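Local coordinates for protein probable amino acid aminotransferase (Mycobacterium tuberculosis, PDB 6Q1S) that belongs to the class IV aminotransferases and binds 4'-deoxy-4'-aminopyridoxal-5'-phosphate and 2-oxoglutaric acid, at residues Ile214-Thr218 and Thr219-Leu223. Sequence-based numbering, arbitrary orientation.
With PMP (4'-deoxy-4'-aminopyridoxal-5'-phosphate), chain G.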
# COMPACT_ATOMS: atom_id res chain seq x y z
N ILE B 214 -9.24 11.21 2.75
CA ILE B 214 -9.96 10.02 3.20
C ILE B 214 -10.77 9.45 2.03
O ILE B 214 -10.93 10.09 0.99
CB ILE B 214 -10.90 10.31 4.39
CG1 ILE B 214 -11.99 11.30 3.99
CG2 ILE B 214 -10.11 10.84 5.58
CD1 ILE B 214 -13.03 11.53 5.07
N LEU B 215 -11.27 8.24 2.23
CA LEU B 215 -12.16 7.62 1.26
C LEU B 215 -13.59 8.10 1.47
O LEU B 215 -14.02 8.37 2.59
CB LEU B 215 -12.11 6.09 1.36
CG LEU B 215 -10.94 5.27 0.81
CD1 LEU B 215 -10.90 5.34 -0.71
CD2 LEU B 215 -9.59 5.67 1.40
N ARG B 216 -14.34 8.19 0.37
CA ARG B 216 -15.76 8.49 0.43
C ARG B 216 -16.55 7.21 0.67
O ARG B 216 -16.48 6.27 -0.14
CB ARG B 216 -16.22 9.17 -0.86
CG ARG B 216 -15.51 10.46 -1.18
CD ARG B 216 -16.42 11.65 -0.91
NE ARG B 216 -17.51 11.73 -1.88
CZ ARG B 216 -17.48 12.51 -2.96
NH1 ARG B 216 -18.51 12.52 -3.80
NH2 ARG B 216 -16.42 13.27 -3.21
N GLY B 217 -17.30 7.17 1.76
CA GLY B 217 -18.01 5.97 2.13
C GLY B 217 -19.31 5.79 1.37
O GLY B 217 -20.20 6.64 1.43
N THR B 218 -19.42 4.68 0.63
CA THR B 218 -20.67 4.37 -0.06
C THR B 218 -21.81 4.23 0.94
O THR B 218 -22.93 4.69 0.69
CB THR B 218 -20.52 3.10 -0.88
OG1 THR B 218 -20.17 2.01 -0.02
CG2 THR B 218 -19.45 3.26 -1.94
N THR B 219 -21.54 3.59 2.08
CA THR B 219 -22.57 3.42 3.10
C THR B 219 -22.93 4.76 3.74
O THR B 219 -24.10 5.00 4.05
CB THR B 219 -22.11 2.43 4.16
OG1 THR B 219 -21.42 1.34 3.53
CG2 THR B 219 -23.31 1.88 4.92
N GLN B 220 -21.94 5.62 3.97
CA GLN B 220 -22.21 6.90 4.61
C GLN B 220 -23.12 7.77 3.74
O GLN B 220 -24.07 8.39 4.24
CB GLN B 220 -20.90 7.63 4.92
CG GLN B 220 -21.08 9.06 5.42
CD GLN B 220 -21.09 10.08 4.30
OE1 GLN B 220 -20.14 10.19 3.53
NE2 GLN B 220 -22.18 10.83 4.20
N GLN B 221 -22.84 7.83 2.44
CA GLN B 221 -23.65 8.67 1.56
C GLN B 221 -25.08 8.14 1.46
O GLN B 221 -26.04 8.92 1.51
CB GLN B 221 -23.02 8.76 0.17
CG GLN B 221 -21.65 9.41 0.16
CD GLN B 221 -21.13 9.65 -1.24
OE1 GLN B 221 -21.91 9.85 -2.18
NE2 GLN B 221 -19.81 9.63 -1.40
N ALA B 222 -25.23 6.82 1.31
CA ALA B 222 -26.57 6.24 1.30
C ALA B 222 -27.27 6.43 2.64
O ALA B 222 -28.49 6.59 2.68
CB ALA B 222 -26.50 4.75 0.95
N LEU B 223 -26.51 6.43 3.74
CA LEU B 223 -27.09 6.73 5.04
C LEU B 223 -27.60 8.17 5.09
O LEU B 223 -28.68 8.43 5.64
CB LEU B 223 -26.08 6.49 6.15
CG LEU B 223 -26.54 6.84 7.57
CD1 LEU B 223 -27.66 5.91 8.02
CD2 LEU B 223 -25.38 6.81 8.55
N1 PMP G . -12.47 4.15 4.64
C2 PMP G . -11.60 3.19 4.25
C2A PMP G . -10.11 3.45 4.30
C3 PMP G . -12.10 1.88 3.78
O3 PMP G . -11.24 0.89 3.39
C4 PMP G . -13.56 1.67 3.76
C4A PMP G . -14.17 0.37 3.29
N4A PMP G . -13.73 -0.72 4.18
C5 PMP G . -14.41 2.81 4.20
C6 PMP G . -13.80 3.99 4.62
C5A PMP G . -15.92 2.68 4.20
O4P PMP G . -16.38 2.56 2.86
P PMP G . -17.71 1.71 2.52
O1P PMP G . -17.48 0.28 2.95
O2P PMP G . -18.87 2.30 3.28
O3P PMP G . -17.97 1.77 1.04
O HOH W 1 -17.34 9.88 3.59
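The N-terminus of helix 218-229 forms the phosphate cup of the cofactor pocket, with G217 as N-cap and T218 and T219 as the first two helical residues. The carbonyl O of G217 accepts a hydrogen bond from Q221 N at 3.1 Å (N-H...O 165°), and T218 O accepts one from A222 N at 3.2 Å, starting the i to i+4 pattern. The amides of T218 and T219, at the helix start, are directed to the phosphate. Each threonine grips one phosphate oxygen twice. T218 OG1 makes a very short 2.5 Å bond to PMP O3P, which also takes T218 N; PMP O2P takes T219 N at 3.2 Å and T219 OG1 at 2.7 Å. A chi1 of 59° sets T218 OG1 between its own backbone N and carbonyl carbon, so that hydroxyl and amide of T218 converge on the same PMP O3P. Further back, L215 lays CB and CG against the pyridine ring, its CD2 3.7 Å from PMP C2A. A water bridges G217 N and Q220 OE1, while Q220 NE2 is held by Y236. R52, from helix 46-59, hydrogen-bonds both PMP and R216 O. The helix dipole would favour the phosphate's negative charge, and such anchoring at a helix N-terminus is characteristic of the fold type IV cofactor site of class IV aminotransferases.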